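Local coordinates for protein alpha-galactosidase (Lactobacillus brevis, PDB 3MI6) that probably hydrolyses terminal, non-reducing alpha-D-galactose residues from alpha-galactosides, at residues T19-Q24 against A296-T301; V159-A164 against A313-Q318; A179-L184 against F250-S255; P231-A236 against S270-G275. All coordinates share one frame; numbering follows the deposited sequence.

Interaction 1: residues T19-Q24 against A296-T301; sequences TSYIFQ and AILSYT
Thr-19 and Tyr-300 meet where two strands of different sheets come together, and their side chains pass each other at a slant. The methyl CG2 of Thr-19 does the touching. It approaches the Tyr-300 ring obliquely, with CG2 of Thr-19 4.0 Å from CD1 of Tyr-300 and 3.8 Å from the carbonyl O of Tyr-300. The threonine lies with CG2 beside its own backbone N and trans to the carbonyl carbon, while OG1 (chi1 84°) is hydrogen-bonded to Thr-16.

Two residues on from Thr-19 and two back from Tyr-300, the Tyr-21 ring slants past the isobutyl group of Leu-298. CE2 of Tyr-21 stands 4.1 Å from CD2 of Leu-298. The phenol oxygen turns elsewhere: OH of Tyr-21 is hydrogen-bonded to Glu-76 and to Lys-162. On the other strand, OH of Tyr-300 turns to Ser-302. No hydrogen bond joins the two segments, so the gap is bridged by van der Waals packing. This is face packing between beta-sheets, here the small N-terminal antiparallel sheet laid against the large sheet of the N-terminal beta-sandwich characteristic of family 36 alpha-galactosidases.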
# COMPACT_ATOMS: atom_id res chain seq x y z
N THR D 19 30.01 7.68 -9.83
CA THR D 19 29.93 6.49 -8.98
C THR D 19 31.28 5.94 -8.49
O THR D 19 32.34 6.25 -9.05
CB THR D 19 29.05 5.39 -9.64
OG1 THR D 19 29.81 4.61 -10.57
CG2 THR D 19 27.88 6.02 -10.37
N SER D 20 31.23 5.13 -7.44
CA SER D 20 32.41 4.43 -6.94
C SER D 20 32.08 2.98 -6.66
O SER D 20 31.28 2.68 -5.79
CB SER D 20 32.92 5.07 -5.64
OG SER D 20 33.46 6.36 -5.87
N TYR D 21 32.71 2.09 -7.40
CA TYR D 21 32.66 0.66 -7.13
C TYR D 21 34.01 0.33 -6.48
O TYR D 21 35.06 0.59 -7.06
CB TYR D 21 32.50 -0.07 -8.46
CG TYR D 21 32.15 -1.55 -8.40
CD1 TYR D 21 33.09 -2.50 -8.02
CD2 TYR D 21 30.89 -2.00 -8.79
CE1 TYR D 21 32.77 -3.84 -7.99
CE2 TYR D 21 30.57 -3.33 -8.77
CZ TYR D 21 31.51 -4.25 -8.37
OH TYR D 21 31.19 -5.59 -8.34
N ILE D 22 33.99 -0.20 -5.26
CA ILE D 22 35.21 -0.47 -4.53
C ILE D 22 35.23 -1.90 -3.99
O ILE D 22 34.26 -2.34 -3.35
CB ILE D 22 35.35 0.46 -3.31
CG1 ILE D 22 35.15 1.92 -3.70
CG2 ILE D 22 36.70 0.27 -2.63
CD1 ILE D 22 34.97 2.85 -2.48
N PHE D 23 36.32 -2.63 -4.24
CA PHE D 23 36.53 -3.91 -3.58
C PHE D 23 37.97 -4.12 -3.12
O PHE D 23 38.86 -3.35 -3.48
CB PHE D 23 36.06 -5.09 -4.44
CG PHE D 23 36.80 -5.25 -5.75
CD1 PHE D 23 36.49 -4.46 -6.84
CD2 PHE D 23 37.78 -6.22 -5.89
CE1 PHE D 23 37.15 -4.62 -8.04
CE2 PHE D 23 38.45 -6.39 -7.10
CZ PHE D 23 38.13 -5.59 -8.18
N GLN D 24 38.19 -5.17 -2.33
CA GLN D 24 39.48 -5.41 -1.69
C GLN D 24 39.82 -6.90 -1.62
O GLN D 24 38.97 -7.73 -1.31
CB GLN D 24 39.47 -4.82 -0.28
CG GLN D 24 40.81 -4.86 0.42
CD GLN D 24 40.77 -4.22 1.81
OE1 GLN D 24 39.76 -4.30 2.53
NE2 GLN D 24 41.87 -3.57 2.19
N ALA D 296 28.30 -8.43 -18.43
CA ALA D 296 27.24 -7.80 -17.66
C ALA D 296 27.43 -6.29 -17.69
O ALA D 296 28.53 -5.82 -17.44
CB ALA D 296 27.25 -8.31 -16.22
N ILE D 297 26.38 -5.54 -18.00
CA ILE D 297 26.38 -4.06 -17.85
C ILE D 297 25.83 -3.64 -16.49
O ILE D 297 24.72 -4.02 -16.13
CB ILE D 297 25.52 -3.34 -18.92
CG1 ILE D 297 25.78 -3.88 -20.33
CG2 ILE D 297 25.75 -1.85 -18.86
CD1 ILE D 297 27.21 -3.78 -20.78
N LEU D 298 26.59 -2.85 -15.74
CA LEU D 298 26.16 -2.32 -14.44
C LEU D 298 26.15 -0.79 -14.44
O LEU D 298 26.93 -0.14 -15.15
CB LEU D 298 27.06 -2.82 -13.32
CG LEU D 298 26.55 -3.97 -12.47
CD1 LEU D 298 26.39 -5.21 -13.35
CD2 LEU D 298 27.50 -4.28 -11.33
N SER D 299 25.27 -0.21 -13.63
CA SER D 299 25.09 1.24 -13.61
C SER D 299 24.30 1.72 -12.40
O SER D 299 23.45 1.00 -11.86
CB SER D 299 24.41 1.69 -14.90
OG SER D 299 24.68 3.05 -15.14
N TYR D 300 24.61 2.93 -11.97
CA TYR D 300 23.92 3.54 -10.86
C TYR D 300 23.73 5.02 -11.15
O TYR D 300 24.46 5.61 -11.95
CB TYR D 300 24.70 3.36 -9.57
CG TYR D 300 24.15 4.22 -8.43
CD1 TYR D 300 24.49 5.56 -8.33
CD2 TYR D 300 23.31 3.67 -7.46
CE1 TYR D 300 23.99 6.35 -7.31
CE2 TYR D 300 22.81 4.45 -6.43
CZ TYR D 300 23.16 5.80 -6.36
OH TYR D 300 22.66 6.59 -5.34
N THR D 301 22.74 5.61 -10.49
CA THR D 301 22.55 7.05 -10.49
C THR D 301 21.70 7.43 -9.29
O THR D 301 21.02 6.59 -8.71
CB THR D 301 21.87 7.55 -11.78
OG1 THR D 301 21.76 8.96 -11.71
CG2 THR D 301 20.50 6.98 -11.91

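Interaction 2: residues V159-A164 against A313-Q318; sequences VIVKSA and ASFYQQ
Phe-315 reaches from its helix onto Val-159 and Val-161, and its side chain can be followed outward atom by atom. CB of Phe-315 already lies 3.5 Å from the methyl CG2 of Val-159. The next atom, CG of Phe-315, is equally close to that methyl at 3.5 Å. With CG trans to the backbone N (chi1 166°), the ring extends away from the helix and over the strand, and both valine side chains cross it at about a right angle. Along one side of the ring, CD1 of Phe-315 meets CB of Val-159 at 3.7 Å, and CE1 of Phe-315 meets CG1 of Val-159 at 3.6 Å. Along the other, CD2 of Phe-315 lies 4.0 Å from CG2 of Val-159, and CE2 of Phe-315 lies 4.1 Å from CG1 of Val-159.

That second methyl forms a CH-pi contact: CG1 of Val-159 sits 3.7 Å from the Phe-315 ring centroid and 14° off the ring normal. The arrangement is helix-on-sheet packing, with helix 305-319 against the large antiparallel sheet of the N-terminal beta-sandwich. Phe-154 meets the ring edge-to-face. At the far end, CZ of Phe-315 reaches CG2 of Val-161 at 3.6 Å.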
# COMPACT_ATOMS: atom_id res chain seq x y z
N VAL D 159 28.87 3.78 -16.46
CA VAL D 159 28.79 2.34 -16.67
C VAL D 159 30.07 1.60 -16.26
O VAL D 159 31.16 1.99 -16.63
CB VAL D 159 28.60 2.02 -18.16
CG1 VAL D 159 28.83 0.54 -18.43
CG2 VAL D 159 27.22 2.46 -18.63
N ILE D 160 29.92 0.51 -15.52
CA ILE D 160 30.99 -0.44 -15.29
C ILE D 160 30.56 -1.74 -15.94
O ILE D 160 29.45 -2.18 -15.70
CB ILE D 160 31.16 -0.70 -13.79
CG1 ILE D 160 31.81 0.52 -13.13
CG2 ILE D 160 31.98 -1.95 -13.55
CD1 ILE D 160 31.64 0.60 -11.63
N VAL D 161 31.42 -2.32 -16.78
CA VAL D 161 31.13 -3.58 -17.48
C VAL D 161 31.92 -4.73 -16.87
O VAL D 161 33.12 -4.61 -16.68
CB VAL D 161 31.53 -3.54 -18.96
CG1 VAL D 161 31.31 -4.90 -19.61
CG2 VAL D 161 30.77 -2.48 -19.70
N LYS D 162 31.26 -5.85 -16.59
CA LYS D 162 31.93 -6.96 -15.92
C LYS D 162 31.86 -8.25 -16.71
O LYS D 162 30.91 -8.47 -17.45
CB LYS D 162 31.34 -7.18 -14.52
CG LYS D 162 31.62 -6.04 -13.55
CD LYS D 162 30.84 -6.19 -12.27
CE LYS D 162 31.15 -7.48 -11.56
NZ LYS D 162 30.45 -7.48 -10.27
N SER D 163 32.89 -9.09 -16.56
CA SER D 163 32.83 -10.46 -17.05
C SER D 163 33.75 -11.38 -16.26
O SER D 163 34.41 -10.96 -15.31
CB SER D 163 33.16 -10.56 -18.54
OG SER D 163 34.55 -10.45 -18.77
N ALA D 164 33.80 -12.65 -16.67
CA ALA D 164 34.69 -13.62 -16.06
C ALA D 164 35.24 -14.52 -17.15
O ALA D 164 34.54 -14.83 -18.11
CB ALA D 164 33.97 -14.43 -15.00
N ALA D 313 21.94 4.36 -22.33
CA ALA D 313 21.66 4.44 -23.76
C ALA D 313 22.76 5.15 -24.51
O ALA D 313 23.05 4.81 -25.65
CB ALA D 313 20.33 5.10 -24.03
N SER D 314 23.37 6.15 -23.89
CA SER D 314 24.55 6.77 -24.47
C SER D 314 25.72 5.82 -24.47
O SER D 314 26.57 5.85 -25.37
CB SER D 314 24.92 8.05 -23.72
OG SER D 314 24.59 9.16 -24.53
N PHE D 315 25.78 4.98 -23.45
CA PHE D 315 26.82 3.98 -23.40
C PHE D 315 26.65 2.98 -24.54
O PHE D 315 27.63 2.63 -25.20
CB PHE D 315 26.85 3.27 -22.05
CG PHE D 315 27.68 2.02 -22.05
CD1 PHE D 315 29.05 2.09 -21.85
CD2 PHE D 315 27.09 0.78 -22.26
CE1 PHE D 315 29.83 0.95 -21.85
CE2 PHE D 315 27.86 -0.37 -22.27
CZ PHE D 315 29.24 -0.29 -22.06
N TYR D 316 25.41 2.54 -24.78
CA TYR D 316 25.17 1.53 -25.82
C TYR D 316 25.47 2.08 -27.22
O TYR D 316 25.98 1.37 -28.07
CB TYR D 316 23.75 0.96 -25.79
CG TYR D 316 23.33 0.29 -24.49
CD1 TYR D 316 24.19 -0.58 -23.82
CD2 TYR D 316 22.05 0.49 -23.96
CE1 TYR D 316 23.79 -1.20 -22.64
CE2 TYR D 316 21.65 -0.12 -22.79
CZ TYR D 316 22.52 -0.96 -22.13
OH TYR D 316 22.13 -1.57 -20.95
N GLN D 317 25.14 3.35 -27.43
CA GLN D 317 25.25 3.96 -28.74
C GLN D 317 26.71 4.21 -29.12
O GLN D 317 27.05 4.22 -30.30
CB GLN D 317 24.47 5.28 -28.79
CG GLN D 317 24.52 5.98 -30.15
CD GLN D 317 23.91 7.38 -30.13
OE1 GLN D 317 24.52 8.33 -29.61
NE2 GLN D 317 22.72 7.52 -30.70
N GLN D 318 27.55 4.43 -28.12
CA GLN D 318 28.95 4.72 -28.39
C GLN D 318 29.83 3.48 -28.30
O GLN D 318 30.86 3.39 -28.96
CB GLN D 318 29.46 5.81 -27.44
CG GLN D 318 30.89 6.23 -27.70
CD GLN D 318 31.34 7.42 -26.86
OE1 GLN D 318 32.52 7.80 -26.88
NE2 GLN D 318 30.39 8.01 -26.12

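Interaction 3: residues A179-L184 against F250-S255; sequences ALSSQL and FNLVYS
The hydroxyl OG of Ser-181 is hydrogen-bonded to the carbonyl O of Pro-294 and weakly to Thr-293. The polar partners of this buried oxygen lie on strand 290-301, while a methyl of Leu-252 packs beside it, with OG of Ser-181 4.3 Å from CD2 of Leu-252. Within the second strand the amide N of Leu-252 bonds to OD1 of Asn-251.

Further along, Leu-184 and Phe-250 cross at about a right angle. CD2 of Leu-184 comes to the edge of the aromatic ring, near its plane, 4.1 Å from CZ of Phe-250. The leucine's CG is trans to its backbone N (chi1 172°), which carries the branch across to the ring.

The touching parts run nearly antiparallel, 173° apart end to end, yet no hydrogen bond links them, because they belong to facing layers. The backbone of Leu-184 pairs instead with Ile-272, and that of Phe-250 with Met-233. Ser-181 and Ser-182 form a classic beta bulge opposite Thr-274 where strand 174-186 changes direction. Strand 270-274 pairs antiparallel with it in the same sheet, and its Ile-272 touches Phe-250, while strand 247-252 lies between strands 290-301 and 233-236 in the other.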
# COMPACT_ATOMS: atom_id res chain seq x y z
N ALA D 179 28.52 -20.41 -14.28
CA ALA D 179 29.49 -19.38 -14.63
C ALA D 179 28.79 -18.05 -14.84
O ALA D 179 28.70 -17.56 -15.97
CB ALA D 179 30.23 -19.77 -15.87
N LEU D 180 28.28 -17.45 -13.76
CA LEU D 180 27.62 -16.16 -13.86
C LEU D 180 28.58 -15.08 -14.35
O LEU D 180 29.79 -15.25 -14.31
CB LEU D 180 26.99 -15.74 -12.54
CG LEU D 180 25.55 -16.18 -12.23
CD1 LEU D 180 24.92 -16.90 -13.39
CD2 LEU D 180 25.48 -17.01 -10.96
N SER D 181 28.03 -13.97 -14.81
CA SER D 181 28.83 -12.90 -15.37
C SER D 181 29.14 -11.81 -14.38
O SER D 181 30.14 -11.11 -14.52
CB SER D 181 28.14 -12.28 -16.56
OG SER D 181 27.98 -13.25 -17.56
N SER D 182 28.28 -11.65 -13.38
CA SER D 182 28.46 -10.59 -12.41
C SER D 182 27.77 -10.92 -11.11
O SER D 182 26.66 -11.46 -11.10
CB SER D 182 27.89 -9.28 -12.95
OG SER D 182 27.76 -8.34 -11.89
N GLN D 183 28.44 -10.62 -10.01
CA GLN D 183 27.82 -10.70 -8.70
C GLN D 183 27.97 -9.36 -8.05
O GLN D 183 29.02 -8.73 -8.17
CB GLN D 183 28.51 -11.75 -7.85
CG GLN D 183 28.21 -11.61 -6.39
CD GLN D 183 28.71 -12.80 -5.62
OE1 GLN D 183 28.69 -13.91 -6.14
NE2 GLN D 183 29.15 -12.59 -4.39
N LEU D 184 26.91 -8.89 -7.40
CA LEU D 184 26.98 -7.66 -6.61
C LEU D 184 26.34 -7.87 -5.27
O LEU D 184 25.16 -8.19 -5.17
CB LEU D 184 26.29 -6.48 -7.32
CG LEU D 184 26.21 -5.26 -6.39
CD1 LEU D 184 27.61 -4.85 -5.87
CD2 LEU D 184 25.46 -4.05 -7.00
N PHE D 250 20.90 -3.27 -14.32
CA PHE D 250 21.71 -4.42 -14.71
C PHE D 250 21.25 -4.90 -16.07
O PHE D 250 20.07 -5.18 -16.26
CB PHE D 250 21.53 -5.56 -13.70
CG PHE D 250 21.81 -5.17 -12.29
CD1 PHE D 250 20.90 -4.44 -11.56
CD2 PHE D 250 22.99 -5.54 -11.69
CE1 PHE D 250 21.16 -4.08 -10.26
CE2 PHE D 250 23.26 -5.18 -10.38
CZ PHE D 250 22.34 -4.45 -9.66
N ASN D 251 22.17 -5.00 -17.01
CA ASN D 251 21.84 -5.67 -18.26
C ASN D 251 22.92 -6.70 -18.70
O ASN D 251 23.89 -6.94 -17.98
CB ASN D 251 21.49 -4.67 -19.36
CG ASN D 251 20.53 -5.25 -20.41
OD1 ASN D 251 20.40 -6.48 -20.53
ND2 ASN D 251 19.88 -4.38 -21.17
N LEU D 252 22.74 -7.32 -19.86
CA LEU D 252 23.53 -8.50 -20.20
C LEU D 252 23.72 -8.60 -21.70
O LEU D 252 22.76 -8.72 -22.44
CB LEU D 252 22.76 -9.73 -19.75
CG LEU D 252 23.48 -10.75 -18.90
CD1 LEU D 252 23.10 -12.17 -19.39
CD2 LEU D 252 25.00 -10.50 -18.90
N VAL D 253 24.96 -8.56 -22.18
CA VAL D 253 25.13 -8.73 -23.62
C VAL D 253 25.11 -10.21 -23.99
O VAL D 253 26.14 -10.79 -24.22
CB VAL D 253 26.41 -8.12 -24.12
CG1 VAL D 253 26.32 -7.98 -25.63
CG2 VAL D 253 26.63 -6.79 -23.45
N TYR D 254 23.92 -10.79 -24.05
CA TYR D 254 23.73 -12.21 -24.30
C TYR D 254 22.32 -12.39 -24.84
O TYR D 254 21.47 -11.54 -24.62
CB TYR D 254 23.90 -12.99 -22.99
CG TYR D 254 24.06 -14.47 -23.20
CD1 TYR D 254 25.07 -14.97 -24.01
CD2 TYR D 254 23.20 -15.38 -22.58
CE1 TYR D 254 25.22 -16.33 -24.20
CE2 TYR D 254 23.33 -16.74 -22.76
CZ TYR D 254 24.34 -17.21 -23.58
OH TYR D 254 24.48 -18.56 -23.78
N SER D 255 22.05 -13.47 -25.56
CA SER D 255 20.77 -13.60 -26.23
C SER D 255 20.16 -14.96 -26.01
O SER D 255 19.16 -15.30 -26.64
CB SER D 255 20.91 -13.36 -27.74
OG SER D 255 21.78 -12.27 -27.99

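Interaction 4: residues P231-A236 against S270-G275; sequences PFMMLA and SRILTG
Facing sheets of a beta-sandwich supply this contact, a stretch of apolar core in which Ile-272 of one sheet meets Met-233 and Leu-235 of the other. The two branches of the isoleucine divide the work. Its longer arm goes to the leucine: CD1 of Ile-272 lies 3.8 Å from CD1 of Leu-235, and CG1 of Ile-272 lies 3.9 Å from the same methyl. These side chains reach toward each other tip to tip.

The short branch takes the other neighbour, with CG2 of Ile-272 4.1 Å from CE of Met-233, a selenomethionine. Here the side chains pass at a slant. The Met-233 chain starts with CG lodged between the backbone N and the carbonyl carbon (chi1 62°), runs extended through chi2, and then turns about the CG-SE bond (chi3 -90°), which brings the terminal methyl round to the isoleucine. Met-233 and Leu-235 are two residues apart on their strand, and both point inward.

Ile-262 of strand 258-264 touches all three side chains, and Leu-186 adds to the cover of Leu-235. The strands themselves exchange no hydrogen bonds; each bonds to neighbours in its own sheet. Apolar side chains meeting between two sheets form the core of a beta-sandwich, here that of the family 36 N-terminal domain.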
# COMPACT_ATOMS: atom_id res chain seq x y z
N PRO D 231 16.34 -9.55 -19.93
CA PRO D 231 17.56 -9.56 -19.10
C PRO D 231 17.78 -8.28 -18.31
O PRO D 231 18.54 -8.31 -17.34
CB PRO D 231 18.69 -9.73 -20.13
CG PRO D 231 18.04 -10.40 -21.29
CD PRO D 231 16.65 -9.85 -21.35
N PHE D 232 17.15 -7.18 -18.70
CA PHE D 232 17.33 -5.91 -17.98
C PHE D 232 16.46 -5.73 -16.73
O PHE D 232 15.25 -5.96 -16.76
CB PHE D 232 17.08 -4.73 -18.90
CG PHE D 232 17.10 -3.43 -18.19
CD1 PHE D 232 18.29 -2.92 -17.71
CD2 PHE D 232 15.92 -2.74 -17.97
CE1 PHE D 232 18.31 -1.71 -17.02
CE2 PHE D 232 15.93 -1.52 -17.29
CZ PHE D 232 17.13 -1.00 -16.81
N MSE D 233 17.06 -5.28 -15.64
CA MSE D 233 16.30 -5.10 -14.41
C MSE D 233 16.87 -3.93 -13.63
O MSE D 233 17.97 -3.47 -13.94
CB MSE D 233 16.39 -6.35 -13.55
CG MSE D 233 17.80 -6.66 -13.12
SE MSE D 233 17.91 -8.15 -11.86
CE MSE D 233 17.75 -7.17 -10.19
N MSE D 234 16.13 -3.48 -12.62
CA MSE D 234 16.60 -2.38 -11.78
C MSE D 234 16.38 -2.68 -10.32
O MSE D 234 15.48 -3.45 -9.97
CB MSE D 234 15.88 -1.09 -12.15
CG MSE D 234 16.12 -0.68 -13.58
SE MSE D 234 15.33 1.02 -14.10
CE MSE D 234 13.46 0.52 -13.91
N LEU D 235 17.24 -2.12 -9.47
CA LEU D 235 16.97 -2.06 -8.04
C LEU D 235 16.77 -0.60 -7.68
O LEU D 235 17.74 0.17 -7.66
CB LEU D 235 18.14 -2.59 -7.22
CG LEU D 235 18.36 -4.08 -6.98
CD1 LEU D 235 19.28 -4.23 -5.79
CD2 LEU D 235 17.05 -4.79 -6.73
N ALA D 236 15.53 -0.22 -7.40
CA ALA D 236 15.28 1.17 -7.02
C ALA D 236 15.07 1.29 -5.52
O ALA D 236 14.55 0.37 -4.88
CB ALA D 236 14.07 1.70 -7.77
N SER D 270 21.79 -8.04 0.04
CA SER D 270 21.31 -8.42 -1.27
C SER D 270 22.43 -8.89 -2.18
O SER D 270 23.40 -8.17 -2.39
CB SER D 270 20.63 -7.23 -1.93
OG SER D 270 19.56 -6.78 -1.13
N ARG D 271 22.27 -10.09 -2.74
CA ARG D 271 23.13 -10.54 -3.81
C ARG D 271 22.41 -10.47 -5.16
O ARG D 271 21.42 -11.18 -5.38
CB ARG D 271 23.64 -11.95 -3.53
CG ARG D 271 24.73 -12.44 -4.50
CD ARG D 271 25.43 -13.68 -3.95
NE ARG D 271 26.50 -13.33 -3.03
CZ ARG D 271 27.14 -14.19 -2.25
NH1 ARG D 271 26.80 -15.48 -2.27
NH2 ARG D 271 28.10 -13.78 -1.44
N ILE D 272 22.90 -9.62 -6.06
CA ILE D 272 22.40 -9.58 -7.43
C ILE D 272 23.33 -10.37 -8.35
O ILE D 272 24.48 -10.00 -8.55
CB ILE D 272 22.26 -8.12 -7.97
CG1 ILE D 272 21.32 -7.28 -7.09
CG2 ILE D 272 21.70 -8.12 -9.38
CD1 ILE D 272 21.81 -7.02 -5.68
N LEU D 273 22.82 -11.46 -8.92
CA LEU D 273 23.57 -12.34 -9.81
C LEU D 273 23.03 -12.18 -11.19
O LEU D 273 21.83 -12.21 -11.35
CB LEU D 273 23.35 -13.80 -9.41
CG LEU D 273 24.10 -14.34 -8.20
CD1 LEU D 273 23.85 -15.82 -8.03
CD2 LEU D 273 25.56 -14.06 -8.39
N THR D 274 23.89 -12.02 -12.19
CA THR D 274 23.43 -12.01 -13.58
C THR D 274 24.38 -12.68 -14.58
O THR D 274 25.59 -12.46 -14.56
CB THR D 274 23.06 -10.59 -14.08
OG1 THR D 274 24.14 -9.69 -13.84
CG2 THR D 274 21.81 -10.07 -13.36
N GLY D 275 23.83 -13.51 -15.46
CA GLY D 275 24.60 -14.11 -16.53
C GLY D 275 23.84 -15.26 -17.16
O GLY D 275 22.60 -15.30 -17.15

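In the fold
All four contacts are buried and lack hydrogen bonds between their segments; they illustrate how stacked layers are joined by packing rather than by bonds across the segments. Interactions 3 and 4 lie within the N-terminal domain, their centres 9 Å apart, and pair the same two sheets of the sandwich: strands 174-186 and 270-274 are neighbours on one side, 247-252 and 233-236 on the other. Interactions 1 and 2 instead bring added layers to the nine-stranded sheet, the small N-terminal sheet in one case and a helix in the other. Chemistry follows place: interaction 4 is wholly aliphatic apart from selenium, interaction 2 is aromatic on valine, and interactions 1 and 3 carry hydroxyls with outside partners.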